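Local coordinates for UPF0303 protein YBR137W (Saccharomyces cerevisiae, PDB 4CLC) that is of unknown function but carries an HbpS-like domain of the GAF clan, which suggests kinship with haem-degrading proteins, and is found in the cytoplasm, at residues G150-Q153 and E154-H157; R47-V50 and K51-P55. All coordinates share one frame; numbering follows the deposited sequence.

Contact 1 (G150-Q153 and E154-H157)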
ATOM      1  N   GLY D 150      11.898 -19.229  21.665  1.00 46.89           N
ATOM      2  CA  GLY D 150      12.730 -18.753  22.753  1.00 45.00           C
ATOM      3  C   GLY D 150      13.844 -19.663  23.233  1.00 49.77           C
ATOM      4  O   GLY D 150      14.720 -19.222  23.988  1.00 51.74           O
ATOM      5  N   LEU D 151      13.842 -20.915  22.792  1.00 50.30           N
ATOM      6  CA  LEU D 151      14.997 -21.790  23.008  1.00 51.86           C
ATOM      7  C   LEU D 151      15.932 -21.753  21.799  1.00 50.67           C
ATOM      8  O   LEU D 151      15.774 -20.926  20.904  1.00 57.24           O
ATOM      9  CB  LEU D 151      14.545 -23.228  23.279  1.00 53.22           C
ATOM     10  CG  LEU D 151      13.563 -23.392  24.440  1.00 48.61           C
ATOM     11  CD1 LEU D 151      13.041 -24.804  24.501  1.00 44.90           C
ATOM     12  CD2 LEU D 151      14.241 -23.014  25.742  1.00 47.41           C
ATOM     13  N   LYS D 152      16.917 -22.637  21.784  1.00 54.23           N
ATOM     14  CA  LYS D 152      17.679 -22.903  20.578  1.00 52.88           C
ATOM     15  C   LYS D 152      16.710 -23.558  19.596  1.00 50.51           C
ATOM     16  O   LYS D 152      15.852 -24.346  20.000  1.00 49.16           O
ATOM     17  CB  LYS D 152      18.880 -23.815  20.865  1.00 57.83           C
ATOM     18  CG  LYS D 152      19.925 -23.245  21.827  1.00 58.04           C
ATOM     19  CD  LYS D 152      20.910 -24.350  22.260  1.00 64.26           C
ATOM     20  CE  LYS D 152      22.186 -23.772  22.899  1.00 73.62           C
ATOM     21  NZ  LYS D 152      22.070 -23.422  24.355  1.00 66.45           N
ATOM     22  N   GLN D 153      16.839 -23.234  18.313  1.00 48.05           N
ATOM     23  CA  GLN D 153      15.844 -23.658  17.326  1.00 48.23           C
ATOM     24  C   GLN D 153      15.623 -25.173  17.324  1.00 49.22           C
ATOM     25  O   GLN D 153      14.499 -25.659  17.118  1.00 47.52           O
ATOM     26  CB  GLN D 153      16.241 -23.165  15.930  1.00 45.24           C
ATOM     27  CG  GLN D 153      17.269 -23.996  15.179  1.00 46.44           C
ATOM     28  CD  GLN D 153      17.263 -23.753  13.672  1.00 51.33           C
ATOM     29  OE1 GLN D 153      16.244 -23.856  12.992  1.00 49.44           O
ATOM     30  NE2 GLN D 153      18.407 -23.326  13.168  1.00 69.00           N
ATOM     31  N   GLU D 154      16.688 -25.916  17.594  1.00 49.39           N
ATOM     32  CA  GLU D 154      16.625 -27.369  17.560  1.00 51.94           C
ATOM     33  C   GLU D 154      15.817 -27.852  18.754  1.00 49.09           C
ATOM     34  O   GLU D 154      15.161 -28.894  18.701  1.00 46.79           O
ATOM     35  CB  GLU D 154      18.037 -27.973  17.546  1.00 51.20           C
ATOM     36  CG  GLU D 154      18.858 -27.627  16.303  1.00 47.69           C
ATOM     37  CD  GLU D 154      19.750 -26.405  16.464  1.00 52.29           C
ATOM     38  OE1 GLU D 154      19.712 -25.743  17.525  1.00 47.78           O
ATOM     39  OE2 GLU D 154      20.503 -26.101  15.506  1.00 61.44           O
ATOM     40  N   GLU D 155      15.871 -27.062  19.823  1.00 48.46           N
ATOM     41  CA  GLU D 155      15.123 -27.333  21.044  1.00 49.47           C
ATOM     42  C   GLU D 155      13.658 -26.909  20.916  1.00 51.81           C
ATOM     43  O   GLU D 155      12.764 -27.693  21.244  1.00 53.41           O
ATOM     44  CB  GLU D 155      15.785 -26.634  22.236  1.00 50.31           C
ATOM     45  CG  GLU D 155      17.138 -27.212  22.613  1.00 50.05           C
ATOM     46  CD  GLU D 155      17.966 -26.277  23.480  1.00 62.15           C
ATOM     47  OE1 GLU D 155      17.698 -25.058  23.460  1.00 64.82           O
ATOM     48  OE2 GLU D 155      18.897 -26.753  24.175  1.00 65.07           O
ATOM     49  N   ASP D 156      13.408 -25.690  20.423  1.00 50.17           N
ATOM     50  CA  ASP D 156      12.039 -25.252  20.123  1.00 43.92           C
ATOM     51  C   ASP D 156      11.342 -26.342  19.304  1.00 47.70           C
ATOM     52  O   ASP D 156      10.190 -26.698  19.561  1.00 48.22           O
ATOM     53  CB  ASP D 156      12.029 -23.926  19.353  1.00 43.53           C
ATOM     54  CG  ASP D 156      12.444 -22.734  20.207  1.00 50.07           C
ATOM     55  OD1 ASP D 156      12.227 -22.797  21.435  1.00 53.86           O
ATOM     56  OD2 ASP D 156      12.966 -21.730  19.650  1.00 46.83           O
ATOM     57  N   HIS D 157      12.071 -26.890  18.333  1.00 44.34           N
ATOM     58  CA  HIS D 157      11.547 -27.942  17.490  1.00 40.15           C
ATOM     59  C   HIS D 157      11.408 -29.274  18.225  1.00 48.48           C
ATOM     60  O   HIS D 157      10.403 -29.970  18.069  1.00 42.70           O
ATOM     61  CB  HIS D 157      12.432 -28.142  16.265  1.00 39.02           C
ATOM     62  CG  HIS D 157      12.048 -29.344  15.460  1.00 41.40           C
ATOM     63  ND1 HIS D 157      10.980 -29.342  14.589  1.00 49.43           N
ATOM     64  CD2 HIS D 157      12.552 -30.596  15.431  1.00 44.29           C
ATOM     65  CE1 HIS D 157      10.856 -30.537  14.042  1.00 45.49           C
ATOM     66  NE2 HIS D 157      11.798 -31.318  14.534  1.00 44.45           N
TER
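Glu155 and Asp156 turn back over residues 151 and 152 because each carries CG beside its own backbone N, opposite the carbonyl carbon (chi1 -68° and -71°), which sends both carboxylates toward the start of the helix. Glu155 continues extended beyond CG, and its OE1 accepts the backbone N of Lys152 at 3.0 Å, on the anti side of the carboxylate. Lys152 is the N-cap residue and Glu155 lies three positions on, so this is the half of a capping box in which the third residue of the helix bonds back to the N-cap N-H; a lysine at the N-cap has no side-chain acceptor for the other half. The two side chains run alongside each other, CD of Lys152 lying 3.7 Å from OE2 of Glu155, while their charged ends stop short of contact, with Lys152 NZ 4.6 Å from Glu155 OE2.

Asp156 reaches one residue further back. Its OD1 takes the N-H of Leu151 at 2.8 Å on the syn side, some 19° out of the carboxylate plane, and OD2 accepts a weak bond from Gly150 N. The backbone completes the first turn: Asp156 N donates to Lys152 O at 2.8 Å, and His157 N to Gln153 O at 3.0 Å. Two carboxylates gathered on the N-H groups before the helix would probably also be favoured by the helix dipole. Gln153 lays CG 3.7 Å from CD of Glu154 and gives OE1 to Gly129 N.

The turn leads from strand 144-149 into helix 153-168. Helix 6-13 packs on it through Leu9, which touches Glu154 and Glu155, and Thr13, which touches Glu154. The ring of His157 stacks with Phe103 of helix 102-107, and Lys91 of helix 84-98 makes a weak, long ion pair with Asp156 OD2.

Contact 2 (R47-V50 and K51-P55); sequences RNAV and KENFP
The C-terminal turn of helix 36-53 is the element here, read from a run of backbone bonds, each from a residue to the one four positions before it, whose last donor is Phe54 N. Arg47 O accepts Lys51 N, Asn48 O accepts Glu52 N at 2.8 Å, and Phe54 N closes the series on Val50 O at 2.8 Å; Phe54 is the first residue to leave helical angles, and Pro55 has no N-H with which to add another rung.

Asn53 grips the end of the helix twice. With CG beside its backbone N (chi1 -62°), ND2 swings back to Ala49 O at 2.8 Å, in an almost straight bond (177°), while Asn53 N reaches the same oxygen at 3.0 Å. The two donors come from different directions: the backbone N nearly in line with the carbonyl, ND2 from above its plane. ND2 also bonds to Val2 O, which ties the chain's N-terminal residues to this helix end.

On the outer side, Asn48 ND2 faces Glu52 OE2 in a hydrogen bond modelled too short to be relied on at 2.8 Å resolution, amide and carboxylate planes 79° apart. Arg47 and Lys51 run side by side. The aliphatic CE of Lys51 lies over a face of the guanidinium, 3.9 Å from Arg47 NH1, but Lys51 NZ is 4.0 Å from Arg47 NH1, two like charges close together. A chain of another protein faces this pair: aromatic packing from that chain reaches both, with a cation-pi contact to Arg47, and a polar side chain bonds Arg47 NH2.

Inward, Ala49 and Val50 rest on Met159 of helix 153-168, and Arg47 NE makes a weak hydrogen bond to Thr74 of strand 70-75.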
ATOM      1  N   ARG D  47       3.539 -26.326  28.550  1.00 46.31           N
ATOM      2  CA  ARG D  47       3.990 -25.197  29.342  1.00 48.87           C
ATOM      3  C   ARG D  47       4.722 -25.750  30.539  1.00 49.50           C
ATOM      4  O   ARG D  47       5.782 -25.247  30.917  1.00 55.36           O
ATOM      5  CB  ARG D  47       2.834 -24.290  29.777  1.00 44.57           C
ATOM      6  CG  ARG D  47       3.306 -23.033  30.527  1.00 38.79           C
ATOM      7  CD  ARG D  47       2.143 -22.200  31.015  1.00 38.66           C
ATOM      8  NE  ARG D  47       2.597 -21.052  31.783  1.00 38.66           N
ATOM      9  CZ  ARG D  47       2.844 -21.099  33.083  1.00 43.77           C
ATOM     10  NH1 ARG D  47       2.683 -22.248  33.727  1.00 52.34           N
ATOM     11  NH2 ARG D  47       3.258 -20.019  33.735  1.00 38.66           N
ATOM     12  N   ASN D  48       4.158 -26.803  31.115  1.00 48.26           N
ATOM     13  CA  ASN D  48       4.784 -27.475  32.239  1.00 52.72           C
ATOM     14  C   ASN D  48       6.131 -28.029  31.778  1.00 53.93           C
ATOM     15  O   ASN D  48       7.182 -27.718  32.354  1.00 55.08           O
ATOM     16  CB  ASN D  48       3.882 -28.589  32.778  1.00 59.10           C
ATOM     17  CG  ASN D  48       4.651 -29.619  33.586  1.00 78.46           C
ATOM     18  OD1 ASN D  48       4.745 -30.793  33.200  1.00 92.30           O
ATOM     19  ND2 ASN D  48       5.175 -29.195  34.737  1.00 74.16           N
ATOM     20  N   ALA D  49       6.081 -28.819  30.708  1.00 53.38           N
ATOM     21  CA  ALA D  49       7.268 -29.422  30.109  1.00 49.00           C
ATOM     22  C   ALA D  49       8.407 -28.424  29.891  1.00 52.47           C
ATOM     23  O   ALA D  49       9.489 -28.607  30.444  1.00 54.56           O
ATOM     24  CB  ALA D  49       6.911 -30.088  28.827  1.00 40.63           C
ATOM     25  N   VAL D  50       8.181 -27.383  29.092  1.00 51.13           N
ATOM     26  CA  VAL D  50       9.225 -26.387  28.878  1.00 48.84           C
ATOM     27  C   VAL D  50       9.728 -25.844  30.210  1.00 52.26           C
ATOM     28  O   VAL D  50      10.910 -25.529  30.352  1.00 55.81           O
ATOM     29  CB  VAL D  50       8.749 -25.203  27.965  1.00 46.12           C
ATOM     30  CG1 VAL D  50       9.719 -24.048  27.994  1.00 38.66           C
ATOM     31  CG2 VAL D  50       8.606 -25.664  26.535  1.00 50.89           C
ATOM     32  N   LYS D  51       8.861 -25.726  31.209  1.00 54.92           N
ATOM     33  CA  LYS D  51       9.365 -25.086  32.407  1.00 56.26           C
ATOM     34  C   LYS D  51      10.111 -26.063  33.324  1.00 54.71           C
ATOM     35  O   LYS D  51      10.983 -25.648  34.094  1.00 52.25           O
ATOM     36  CB  LYS D  51       8.261 -24.343  33.160  1.00 52.93           C
ATOM     37  CG  LYS D  51       8.697 -22.863  33.381  1.00 58.74           C
ATOM     38  CD  LYS D  51       8.015 -22.171  34.554  1.00 55.20           C
ATOM     39  CE  LYS D  51       6.537 -22.427  34.571  1.00 52.05           C
ATOM     40  NZ  LYS D  51       6.015 -22.091  35.918  1.00 64.59           N
ATOM     41  N   GLU D  52       9.797 -27.350  33.237  1.00 49.89           N
ATOM     42  CA  GLU D  52      10.585 -28.334  33.970  1.00 52.88           C
ATOM     43  C   GLU D  52      11.957 -28.495  33.329  1.00 57.19           C
ATOM     44  O   GLU D  52      12.982 -28.316  33.993  1.00 64.59           O
ATOM     45  CB  GLU D  52       9.867 -29.685  34.043  1.00 56.96           C
ATOM     46  CG  GLU D  52       9.022 -29.853  35.301  1.00 60.40           C
ATOM     47  CD  GLU D  52       7.933 -30.902  35.139  1.00 71.69           C
ATOM     48  OE1 GLU D  52       8.152 -31.883  34.398  1.00 72.84           O
ATOM     49  OE2 GLU D  52       6.851 -30.741  35.749  1.00 78.29           O
ATOM     50  N   ASN D  53      11.976 -28.791  32.033  1.00 51.91           N
ATOM     51  CA  ASN D  53      13.225 -28.947  31.295  1.00 51.96           C
ATOM     52  C   ASN D  53      14.080 -27.684  31.148  1.00 53.13           C
ATOM     53  O   ASN D  53      15.309 -27.771  31.163  1.00 58.47           O
ATOM     54  CB  ASN D  53      12.938 -29.506  29.908  1.00 50.25           C
ATOM     55  CG  ASN D  53      12.306 -30.876  29.958  1.00 57.61           C
ATOM     56  OD1 ASN D  53      12.993 -31.890  29.823  1.00 66.95           O
ATOM     57  ND2 ASN D  53      10.991 -30.919  30.162  1.00 55.54           N
ATOM     58  N   PHE D  54      13.459 -26.518  31.000  1.00 50.26           N
ATOM     59  CA  PHE D  54      14.250 -25.304  30.817  1.00 51.00           C
ATOM     60  C   PHE D  54      13.878 -24.164  31.746  1.00 55.80           C
ATOM     61  O   PHE D  54      13.543 -23.069  31.270  1.00 53.47           O
ATOM     62  CB  PHE D  54      14.138 -24.816  29.383  1.00 50.63           C
ATOM     63  CG  PHE D  54      14.773 -25.721  28.388  1.00 52.21           C
ATOM     64  CD1 PHE D  54      14.066 -26.792  27.860  1.00 52.27           C
ATOM     65  CD2 PHE D  54      16.081 -25.500  27.974  1.00 50.79           C
ATOM     66  CE1 PHE D  54      14.654 -27.635  26.940  1.00 50.31           C
ATOM     67  CE2 PHE D  54      16.671 -26.324  27.051  1.00 50.76           C
ATOM     68  CZ  PHE D  54      15.955 -27.398  26.530  1.00 50.55           C
ATOM     69  N   PRO D  55      13.990 -24.392  33.071  1.00 61.47           N
ATOM     70  CA  PRO D  55      13.640 -23.356  34.053  1.00 53.40           C
ATOM     71  C   PRO D  55      14.439 -22.111  33.782  1.00 54.09           C
ATOM     72  O   PRO D  55      15.599 -22.215  33.378  1.00 59.62           O
ATOM     73  CB  PRO D  55      14.052 -23.976  35.384  1.00 58.28           C
ATOM     74  CG  PRO D  55      15.154 -24.932  34.999  1.00 53.14           C
ATOM     75  CD  PRO D  55      14.716 -25.513  33.697  1.00 50.91           C
TER

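Phe54 joins the two sites. Their centres are about 13 Å apart, yet the ring of Phe54, just past the end of helix 36-53, touches contact 1 at two places: its CE2 lies 3.7 Å from OE2 of Glu155, and its CD2 lies 3.8 Å from CD2 of Leu151. Both touches are packing, so the start of helix 153-168 meets the end of helix 36-53 through an aromatic ring set beside a leucine and a carboxylate. Val59 is a shared neighbour, touched by Leu151 of contact 1 and Val50 of contact 2. The surroundings differ: another protein borders contact 2, whereas contact 1 is surrounded by its own chain.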